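Local coordinates for protein Xaa-Pro Dipeptidase (Alteromonas macleodii, PDB 2QS8) that probably removes residues from the C-terminal end of peptides as a metal-dependent amidohydrolase-superfamily peptidase, and holds a bound methionine in its active site, at residues T9-G14 / I30-N35; S38-G43 / I375-L380; V232-H237 / D251-G256; G241-I246 / F258-A263. All blocks are in the same frame, centred on the assembly; numbering follows the deposited sequence.

In the fold
The four contacts form two groups. Contacts 1 and 2 lie in the beta-rich part of the chain, their centres about 8 Å apart, and share the hairpin of strands 28-33 and 36-42. Contacts 3 and 4 lie in the TIM barrel, their centres about 10 Å apart. Helix 239-248, which connects the strands of contact 3, supplies one segment of contact 4. Contact 3 is at the active site: three of its histidines line the methionine pocket, and the side chain of His255 is about 4 Å from the magnesium ion. In contact 4 the side chain of Met259 is about 12 Å from the methionine. Contact 1 lies about 37 Å from contact 3, centre to centre.

Contact 1 (T9-G14 / I30-N35); sequences TLIHAG and IVIDGN
Two antiparallel strands, 9-13 and 30-33, pair here in the small beta domain that accompanies the TIM barrel in many amidohydrolases. Thr9 and Ile32 form a hydrogen-bonded pair. Thr9 N donates to Ile32 O at 2.8 Å, and Ile32 N returns a bond to Thr9 O at 2.8 Å, almost straight with 176° at the hydrogen. Ile11 and Ile30 form the second such pair. Ile11 N reaches Ile30 O at 2.9 Å, nearly along the C=O axis, and Ile30 N reaches Ile11 O at 3.0 Å. All four amides and all four carbonyls of these residues are thereby satisfied. Thr9 O also receives the CA-H of Val31, with CA 3.4 Å away.

Leu10 and Val31, the non-hydrogen-bonded pair between them, turn their backbone groups outward. Those of Leu10 bond to Asp52 and Ile54, and those of Val31 to Ser38 and Asp39, so each strand is held on both edges. His12 likewise uses its backbone on Ile54 and Leu56. Its ring nitrogens are also taken: ND1 bonds to Tyr53 OH and NE2 to Ile45 O.

Thr9, Ile11, Ile30 and Ile32 share one face of the sheet. On the other face the Leu10 and Val31 side chains meet loosely, Leu10 CD1 lying 4.3 Å from Val31 CG2. Ile11 and Ile32 both carry CG1 beside the backbone N, chi1 -64° in each. Their extended arms cross obliquely and touch at the tips, Ile11 CD1 to Ile32 CD1 at 3.7 Å.

Contact 2 (S38-G43 / I375-L380); sequences SDIKKG and IESGKL
Ile40 makes the close part of this contact, between strand 36-42 and a turn in the loop before strand 383-386. Its CG1 lies beside the backbone N, chi1 -57°, and carries CD1 out onto the backbone of the turn. There CD1 rests 3.5 Å from Ile375 O, and 3.6 Å from both Glu376 CA and Ser377 N. This is van der Waals packing of a methyl on peptide groups.

The Ser377 side is looser. Its OG lies 3.9 Å from Ile40 CG1 and 3.8 Å from Asp39 CA. The nearest carboxylate oxygen, Asp39 OD2, is 4.3 Å from Ser377 OG. Asp39 instead forms a salt bridge along its own strand, OD1 to Lys41 NZ at 3.4 Å. Glu376 turns away and pairs its OE2 with Lys20. Ser377 and Gly378 are the exposed middle of a type II beta turn, closed by Lys379 N to Glu376 O at 3.2 Å.

Ser38 and Asp39 form a classic beta bulge opposite Val31 of strand 28-33. Beneath the turn, Ile375 packs on Ile30 of that strand, on Ile37 of strand 36-42, and on Val61 and Pro63 of strand 60-67.

Contact 3 (V232-H237 / D251-G256); sequences VAVHAH and DSIEHG. With MET (methionine), chain D.
Strands 231-236 and 252-253 are adjacent parallel strands of the TIM barrel, joined through helix 239-248 in a beta-alpha-beta unit, and their C-terminal ends line the methionine pocket. His237 NE2 donates to the methionine O at 2.7 Å, and Thr257 OG1 bonds its ND1. His235 meets the same oxygen edge-on, with CE1 3.2 Å from it. The ring of His255 carries the methionine CB over one face. A water joins the last two rings, 2.7 Å from His235 ND1 and 2.7 Å from His255 NE2. Gly199 O holds His235 NE2, and Thr277 OG1 holds His255 ND1.

Glu254 lies deeper. Its chain bends at chi2, -64°, bringing OE2 within 2.8 Å of the donor Ser252 OG. Arg111 also pairs with OE2, while OE1 bonds ND1 of the magnesium ligand His69. An alanine at Glu254 would remove both carboxylate oxygens and would probably loosen His69 and leave Arg111 without this countercharge.

Backbone bonds fix the register, the straightest being Glu254 N to Val234 O at 2.7 Å, 177° at the hydrogen. At the far end, Asp251 OD2 accepts from Val232 N at 2.7 Å through its anti lone pair. Helix 239-248 covers Val234, Ala236 and Ile253, while strands 192-196 and 273-275 continue the sheet beyond the pair.

Contact 4 (G241-I246 / F258-A263); sequences GMKRAI and FMDLEA
Two successive helices of the TIM barrel, 239-248 and 261-270, meet where the second begins. Asp260 is the N-cap of helix 261-270, its OD1 accepting from Ala263 N at 2.8 Å. Its other oxygen, OD2, takes Lys243 NZ through the syn lone pair, also at 2.8 Å. Lys243 NZ has a second salt bridge, to Glu262 OE2 at 2.9 Å, arriving 59° out of the carboxylate plane. A bend at chi3, -72°, sets the amine between the two acids, and the lysine chain crosses both acidic side chains at about right angles. An alanine at Lys243 would lose both salt bridges and would probably leave Asp260 and Glu262 repelling each other.

Apolar groups fill in beside this network. Lys243 CG lies 3.7 Å from Ala263 CB, and Ile246 CD1 lies 4.0 Å from the same methyl. Met242 and Met259, both modelled as selenomethionine, cross obliquely, with the Met242 SE 3.7 Å from Met259 CB. Met242 and Ile246 also reach Ile253 on the strand inside.

Asp260 thus caps the helix with one oxygen and binds Lys243 with the other. The lysine would partly offset the negative charge gathered at this helix start.

Contact 1 (T9-G14 / I30-N35)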
# COMPACT_ATOMS: atom_id res chain seq x y z
N THR A 9 -36.56 -44.82 -9.50
CA THR A 9 -35.64 -45.92 -9.42
C THR A 9 -35.72 -46.54 -8.03
O THR A 9 -35.75 -45.84 -7.02
CB THR A 9 -34.19 -45.48 -9.66
OG1 THR A 9 -34.07 -44.96 -10.99
CG2 THR A 9 -33.24 -46.64 -9.48
N LEU A 10 -35.75 -47.87 -7.99
CA LEU A 10 -35.80 -48.57 -6.72
C LEU A 10 -34.49 -49.29 -6.47
O LEU A 10 -33.97 -49.96 -7.35
CB LEU A 10 -36.93 -49.61 -6.71
CG LEU A 10 -36.89 -50.53 -5.48
CD1 LEU A 10 -37.34 -49.76 -4.24
CD2 LEU A 10 -37.78 -51.75 -5.72
N ILE A 11 -33.96 -49.15 -5.26
CA ILE A 11 -32.72 -49.81 -4.90
C ILE A 11 -32.94 -50.70 -3.68
O ILE A 11 -33.49 -50.25 -2.66
CB ILE A 11 -31.61 -48.79 -4.55
CG1 ILE A 11 -31.25 -47.95 -5.78
CG2 ILE A 11 -30.38 -49.51 -4.04
CD1 ILE A 11 -30.19 -46.91 -5.50
N HIS A 12 -32.53 -51.96 -3.80
CA HIS A 12 -32.64 -52.92 -2.71
C HIS A 12 -31.25 -52.98 -2.10
O HIS A 12 -30.31 -53.51 -2.70
CB HIS A 12 -33.03 -54.30 -3.24
CG HIS A 12 -34.51 -54.47 -3.45
ND1 HIS A 12 -35.04 -55.56 -4.10
CD2 HIS A 12 -35.56 -53.71 -3.07
CE1 HIS A 12 -36.35 -55.47 -4.11
NE2 HIS A 12 -36.70 -54.35 -3.49
N ALA A 13 -31.11 -52.42 -0.90
CA ALA A 13 -29.82 -52.42 -0.24
C ALA A 13 -29.70 -53.51 0.83
O ALA A 13 -30.43 -53.50 1.83
CB ALA A 13 -29.56 -51.05 0.37
N GLY A 14 -28.78 -54.45 0.61
CA GLY A 14 -28.55 -55.52 1.55
C GLY A 14 -28.32 -54.92 2.91
O GLY A 14 -29.01 -55.25 3.88
N ILE A 30 -34.57 -47.98 -1.05
CA ILE A 30 -34.36 -46.56 -1.28
C ILE A 30 -35.02 -46.22 -2.61
O ILE A 30 -34.79 -46.90 -3.61
CB ILE A 30 -32.86 -46.23 -1.34
CG1 ILE A 30 -32.16 -46.76 -0.09
CG2 ILE A 30 -32.66 -44.73 -1.48
CD1 ILE A 30 -30.65 -46.71 -0.14
N VAL A 31 -35.83 -45.17 -2.63
CA VAL A 31 -36.51 -44.79 -3.86
C VAL A 31 -35.97 -43.46 -4.36
O VAL A 31 -35.94 -42.47 -3.63
CB VAL A 31 -38.03 -44.67 -3.65
CG1 VAL A 31 -38.73 -44.55 -4.99
CG2 VAL A 31 -38.55 -45.88 -2.92
N ILE A 32 -35.53 -43.45 -5.62
CA ILE A 32 -34.98 -42.26 -6.23
C ILE A 32 -35.92 -41.67 -7.27
O ILE A 32 -36.40 -42.38 -8.16
CB ILE A 32 -33.62 -42.56 -6.89
CG1 ILE A 32 -32.61 -42.97 -5.82
CG2 ILE A 32 -33.12 -41.35 -7.66
CD1 ILE A 32 -31.33 -43.55 -6.37
N ASP A 33 -36.19 -40.38 -7.14
CA ASP A 33 -37.07 -39.66 -8.06
C ASP A 33 -36.29 -38.44 -8.54
O ASP A 33 -36.09 -37.47 -7.80
CB ASP A 33 -38.35 -39.24 -7.32
CG ASP A 33 -39.34 -38.53 -8.22
OD1 ASP A 33 -39.43 -38.88 -9.42
OD2 ASP A 33 -40.03 -37.61 -7.73
N GLY A 34 -35.84 -38.49 -9.79
CA GLY A 34 -35.04 -37.40 -10.32
C GLY A 34 -33.69 -37.45 -9.63
O GLY A 34 -33.03 -38.50 -9.61
N ASN A 35 -33.26 -36.33 -9.06
CA ASN A 35 -31.98 -36.28 -8.37
C ASN A 35 -32.19 -36.32 -6.85
O ASN A 35 -31.27 -36.05 -6.07
CB ASN A 35 -31.22 -35.01 -8.77
CG ASN A 35 -31.92 -33.74 -8.31
OD1 ASN A 35 -33.10 -33.76 -7.95
ND2 ASN A 35 -31.20 -32.64 -8.34

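Contact 2 (S38-G43 / I375-L380)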
# COMPACT_ATOMS: atom_id res chain seq x y z
N SER A 38 -36.59 -39.86 -2.72
CA SER A 38 -37.99 -39.62 -2.36
C SER A 38 -38.56 -40.48 -1.23
O SER A 38 -39.53 -40.10 -0.59
CB SER A 38 -38.88 -39.77 -3.59
OG SER A 38 -38.75 -41.06 -4.15
N ASP A 39 -37.97 -41.64 -0.98
CA ASP A 39 -38.50 -42.48 0.08
C ASP A 39 -37.54 -43.57 0.54
O ASP A 39 -36.61 -43.94 -0.17
CB ASP A 39 -39.82 -43.10 -0.37
CG ASP A 39 -40.76 -43.39 0.79
OD1 ASP A 39 -41.79 -44.05 0.55
OD2 ASP A 39 -40.48 -42.95 1.92
N ILE A 40 -37.78 -44.07 1.75
CA ILE A 40 -36.95 -45.11 2.34
C ILE A 40 -37.85 -46.03 3.13
O ILE A 40 -38.33 -45.67 4.20
CB ILE A 40 -35.89 -44.51 3.29
CG1 ILE A 40 -35.03 -43.49 2.54
CG2 ILE A 40 -35.03 -45.62 3.88
CD1 ILE A 40 -34.12 -42.70 3.44
N LYS A 41 -38.09 -47.23 2.60
CA LYS A 41 -38.95 -48.19 3.26
C LYS A 41 -38.17 -49.43 3.70
O LYS A 41 -37.16 -49.79 3.10
CB LYS A 41 -40.10 -48.57 2.33
CG LYS A 41 -41.01 -47.40 2.00
CD LYS A 41 -42.28 -47.84 1.28
CE LYS A 41 -43.28 -46.69 1.19
NZ LYS A 41 -43.60 -46.15 2.55
N LYS A 42 -38.65 -50.06 4.77
CA LYS A 42 -38.00 -51.27 5.29
C LYS A 42 -38.35 -52.50 4.46
O LYS A 42 -39.45 -52.62 3.92
CB LYS A 42 -38.39 -51.49 6.75
CG LYS A 42 -37.79 -50.48 7.70
CD LYS A 42 -38.25 -50.73 9.12
CE LYS A 42 -37.75 -49.67 10.08
NZ LYS A 42 -38.37 -49.81 11.44
N GLY A 43 -37.38 -53.41 4.36
CA GLY A 43 -37.57 -54.62 3.58
C GLY A 43 -37.40 -54.36 2.10
O GLY A 43 -37.19 -53.22 1.68
N ILE A 375 -28.20 -40.66 3.62
CA ILE A 375 -29.26 -41.24 2.81
C ILE A 375 -30.54 -41.07 3.61
O ILE A 375 -30.88 -41.88 4.47
CB ILE A 375 -28.96 -42.70 2.50
CG1 ILE A 375 -27.63 -42.77 1.74
CG2 ILE A 375 -30.09 -43.30 1.68
CD1 ILE A 375 -27.16 -44.16 1.37
N GLU A 376 -31.22 -39.96 3.33
CA GLU A 376 -32.44 -39.57 4.00
C GLU A 376 -33.39 -38.98 2.97
O GLU A 376 -32.95 -38.37 2.00
CB GLU A 376 -32.11 -38.51 5.06
CG GLU A 376 -32.58 -38.84 6.47
CD GLU A 376 -31.79 -38.09 7.55
OE1 GLU A 376 -32.15 -38.21 8.74
OE2 GLU A 376 -30.80 -37.40 7.21
N SER A 377 -34.69 -39.16 3.20
CA SER A 377 -35.70 -38.64 2.29
C SER A 377 -35.57 -37.13 2.12
O SER A 377 -35.45 -36.39 3.10
CB SER A 377 -37.10 -38.98 2.81
OG SER A 377 -37.26 -40.38 2.99
N GLY A 378 -35.59 -36.67 0.87
CA GLY A 378 -35.48 -35.26 0.60
C GLY A 378 -34.10 -34.84 0.10
O GLY A 378 -33.99 -33.95 -0.74
N LYS A 379 -33.05 -35.48 0.61
CA LYS A 379 -31.69 -35.13 0.20
C LYS A 379 -31.36 -35.56 -1.22
O LYS A 379 -32.09 -36.36 -1.81
CB LYS A 379 -30.66 -35.73 1.16
CG LYS A 379 -30.62 -35.01 2.50
CD LYS A 379 -29.35 -35.34 3.27
CE LYS A 379 -29.26 -34.53 4.55
NZ LYS A 379 -28.01 -34.81 5.31
N LEU A 380 -30.27 -35.04 -1.76
CA LEU A 380 -29.85 -35.38 -3.12
C LEU A 380 -29.39 -36.83 -3.19
O LEU A 380 -28.78 -37.36 -2.25
CB LEU A 380 -28.72 -34.44 -3.58
CG LEU A 380 -29.10 -32.96 -3.76
CD1 LEU A 380 -27.86 -32.12 -4.08
CD2 LEU A 380 -30.13 -32.83 -4.88

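Contact 3 (V232-H237 / D251-G256)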
# COMPACT_ATOMS: atom_id res chain seq x y z
N VAL A 232 -13.19 -20.78 4.87
CA VAL A 232 -11.75 -20.61 4.91
C VAL A 232 -11.04 -21.87 5.43
O VAL A 232 -11.21 -22.25 6.59
CB VAL A 232 -11.36 -19.39 5.80
CG1 VAL A 232 -9.85 -19.24 5.90
CG2 VAL A 232 -11.97 -18.12 5.21
N ALA A 233 -10.28 -22.52 4.56
CA ALA A 233 -9.51 -23.71 4.91
C ALA A 233 -8.09 -23.19 5.20
O ALA A 233 -7.63 -22.26 4.55
CB ALA A 233 -9.49 -24.70 3.75
N VAL A 234 -7.40 -23.79 6.17
CA VAL A 234 -6.08 -23.30 6.54
C VAL A 234 -4.96 -24.34 6.71
O VAL A 234 -5.03 -25.21 7.57
CB VAL A 234 -6.16 -22.46 7.85
CG1 VAL A 234 -4.78 -21.91 8.24
CG2 VAL A 234 -7.15 -21.33 7.68
N HIS A 235 -3.94 -24.23 5.87
CA HIS A 235 -2.78 -25.11 5.97
C HIS A 235 -2.03 -24.66 7.23
O HIS A 235 -1.80 -23.47 7.41
CB HIS A 235 -1.87 -24.92 4.74
CG HIS A 235 -0.49 -25.48 4.91
ND1 HIS A 235 -0.12 -26.71 4.43
CD2 HIS A 235 0.61 -24.97 5.50
CE1 HIS A 235 1.15 -26.94 4.70
NE2 HIS A 235 1.62 -25.89 5.35
N ALA A 236 -1.66 -25.60 8.10
CA ALA A 236 -0.93 -25.24 9.30
C ALA A 236 -0.28 -26.43 10.00
O ALA A 236 -0.95 -27.39 10.37
CB ALA A 236 -1.84 -24.52 10.27
N HIS A 237 1.04 -26.35 10.18
CA HIS A 237 1.79 -27.40 10.85
C HIS A 237 2.21 -26.87 12.22
O HIS A 237 1.99 -27.53 13.23
CB HIS A 237 3.03 -27.79 10.04
CG HIS A 237 2.73 -28.49 8.75
ND1 HIS A 237 2.08 -29.70 8.70
CD2 HIS A 237 3.03 -28.17 7.47
CE1 HIS A 237 1.98 -30.10 7.45
NE2 HIS A 237 2.55 -29.19 6.68
N ASP A 251 -12.71 -21.93 9.17
CA ASP A 251 -13.56 -23.12 9.20
C ASP A 251 -12.83 -24.43 9.44
O ASP A 251 -13.37 -25.34 10.09
CB ASP A 251 -14.37 -23.20 7.91
CG ASP A 251 -15.28 -22.01 7.72
OD1 ASP A 251 -16.37 -22.00 8.33
OD2 ASP A 251 -14.89 -21.07 6.99
N SER A 252 -11.61 -24.54 8.94
CA SER A 252 -10.87 -25.78 9.13
C SER A 252 -9.35 -25.62 9.09
O SER A 252 -8.81 -24.71 8.45
CB SER A 252 -11.31 -26.81 8.08
OG SER A 252 -11.01 -26.36 6.77
N ILE A 253 -8.68 -26.51 9.81
CA ILE A 253 -7.23 -26.55 9.87
C ILE A 253 -6.82 -27.84 9.15
O ILE A 253 -7.32 -28.92 9.47
CB ILE A 253 -6.72 -26.61 11.32
CG1 ILE A 253 -7.07 -25.33 12.08
CG2 ILE A 253 -5.23 -26.88 11.33
CD1 ILE A 253 -6.52 -24.07 11.46
N GLU A 254 -5.93 -27.72 8.18
CA GLU A 254 -5.47 -28.89 7.44
C GLU A 254 -4.14 -29.36 8.04
O GLU A 254 -3.30 -28.53 8.39
CB GLU A 254 -5.27 -28.55 5.96
CG GLU A 254 -6.36 -27.66 5.36
CD GLU A 254 -7.74 -28.31 5.33
OE1 GLU A 254 -7.87 -29.41 4.77
OE2 GLU A 254 -8.70 -27.71 5.87
N HIS A 255 -3.96 -30.67 8.17
CA HIS A 255 -2.73 -31.25 8.73
C HIS A 255 -2.52 -31.07 10.25
O HIS A 255 -2.37 -32.05 10.97
CB HIS A 255 -1.51 -30.69 7.98
CG HIS A 255 -1.71 -30.52 6.51
ND1 HIS A 255 -2.16 -31.53 5.70
CD2 HIS A 255 -1.55 -29.44 5.71
CE1 HIS A 255 -2.26 -31.09 4.46
NE2 HIS A 255 -1.90 -29.83 4.44
N GLY A 256 -2.50 -29.81 10.70
CA GLY A 256 -2.31 -29.51 12.12
C GLY A 256 -1.29 -30.36 12.84
O GLY A 256 -1.47 -30.70 14.02
N MET D . 1.10 -30.68 1.36
CA MET D . 1.57 -30.66 2.77
C MET D . 2.87 -29.88 2.93
O MET D . 3.14 -29.41 4.06
CB MET D . 1.78 -32.09 3.27
CG MET D . 2.19 -32.16 4.71
SD MET D . 2.20 -33.83 5.28
CE MET D . 0.46 -34.16 5.27
OXT MET D . 3.61 -29.76 1.93
O HOH W 1 -1.40 -28.13 2.46

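Contact 4 (G241-I246 / F258-A263)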
# COMPACT_ATOMS: atom_id res chain seq x y z
N GLY A 241 1.03 -20.41 14.19
CA GLY A 241 0.27 -19.92 13.06
C GLY A 241 -1.12 -20.49 13.14
O GLY A 241 -2.11 -19.80 12.90
N MSE A 242 -1.19 -21.77 13.49
CA MSE A 242 -2.45 -22.48 13.61
C MSE A 242 -3.42 -21.75 14.54
O MSE A 242 -4.58 -21.53 14.19
CB MSE A 242 -2.18 -23.90 14.12
CG MSE A 242 -3.39 -24.81 14.15
SE MSE A 242 -2.94 -26.62 14.81
CE MSE A 242 -4.62 -27.57 14.51
N LYS A 243 -2.94 -21.37 15.72
CA LYS A 243 -3.79 -20.67 16.69
C LYS A 243 -4.24 -19.27 16.24
O LYS A 243 -5.34 -18.82 16.58
CB LYS A 243 -3.08 -20.61 18.05
CG LYS A 243 -2.95 -22.00 18.67
CD LYS A 243 -2.35 -22.01 20.06
CE LYS A 243 -0.87 -21.71 20.04
NZ LYS A 243 -0.21 -22.23 21.27
N ARG A 244 -3.40 -18.57 15.48
CA ARG A 244 -3.78 -17.25 14.99
C ARG A 244 -5.00 -17.43 14.09
O ARG A 244 -5.91 -16.60 14.09
CB ARG A 244 -2.63 -16.61 14.20
CG ARG A 244 -1.38 -16.33 15.01
CD ARG A 244 -0.32 -15.56 14.22
NE ARG A 244 0.87 -15.31 15.03
CZ ARG A 244 1.99 -14.72 14.59
NH1 ARG A 244 2.09 -14.31 13.33
NH2 ARG A 244 3.00 -14.53 15.42
N ALA A 245 -5.02 -18.53 13.35
CA ALA A 245 -6.11 -18.83 12.43
C ALA A 245 -7.36 -19.33 13.16
O ALA A 245 -8.47 -18.96 12.80
CB ALA A 245 -5.65 -19.86 11.39
N ILE A 246 -7.17 -20.19 14.16
CA ILE A 246 -8.29 -20.72 14.93
C ILE A 246 -8.99 -19.56 15.62
O ILE A 246 -10.21 -19.45 15.57
CB ILE A 246 -7.81 -21.73 15.97
CG1 ILE A 246 -7.13 -22.91 15.26
CG2 ILE A 246 -8.99 -22.24 16.80
CD1 ILE A 246 -6.37 -23.83 16.18
N PHE A 258 1.65 -30.09 14.46
CA PHE A 258 2.13 -29.82 15.81
C PHE A 258 1.09 -29.13 16.69
O PHE A 258 1.40 -28.28 17.53
CB PHE A 258 3.42 -29.01 15.74
CG PHE A 258 4.47 -29.65 14.87
CD1 PHE A 258 5.05 -30.87 15.23
CD2 PHE A 258 4.84 -29.07 13.66
CE1 PHE A 258 5.97 -31.49 14.40
CE2 PHE A 258 5.75 -29.68 12.83
CZ PHE A 258 6.32 -30.89 13.19
N MSE A 259 -0.15 -29.52 16.47
CA MSE A 259 -1.27 -28.99 17.22
C MSE A 259 -1.02 -29.24 18.71
O MSE A 259 -0.71 -30.36 19.09
CB MSE A 259 -2.52 -29.70 16.78
CG MSE A 259 -3.77 -29.16 17.38
SE MSE A 259 -5.16 -30.42 16.89
CE MSE A 259 -5.14 -30.40 14.91
N ASP A 260 -1.15 -28.21 19.54
CA ASP A 260 -0.93 -28.39 20.98
C ASP A 260 -2.24 -28.41 21.77
O ASP A 260 -3.32 -28.28 21.20
CB ASP A 260 0.01 -27.30 21.54
CG ASP A 260 -0.49 -25.90 21.28
OD1 ASP A 260 -1.65 -25.73 20.89
OD2 ASP A 260 0.30 -24.96 21.48
N LEU A 261 -2.15 -28.60 23.09
CA LEU A 261 -3.34 -28.65 23.94
C LEU A 261 -4.19 -27.39 23.81
O LEU A 261 -5.41 -27.46 23.70
CB LEU A 261 -2.95 -28.87 25.41
CG LEU A 261 -4.10 -28.89 26.43
CD1 LEU A 261 -5.10 -29.99 26.08
CD2 LEU A 261 -3.54 -29.12 27.84
N GLU A 262 -3.53 -26.23 23.83
CA GLU A 262 -4.24 -24.97 23.72
C GLU A 262 -4.99 -24.84 22.39
O GLU A 262 -6.14 -24.38 22.35
CB GLU A 262 -3.27 -23.80 23.85
CG GLU A 262 -3.96 -22.46 23.74
CD GLU A 262 -2.99 -21.30 23.62
OE1 GLU A 262 -3.46 -20.16 23.47
OE2 GLU A 262 -1.76 -21.54 23.68
N ALA A 263 -4.34 -25.25 21.30
CA ALA A 263 -4.96 -25.17 19.99
C ALA A 263 -6.19 -26.06 19.93
O ALA A 263 -7.18 -25.70 19.32
CB ALA A 263 -3.96 -25.57 18.91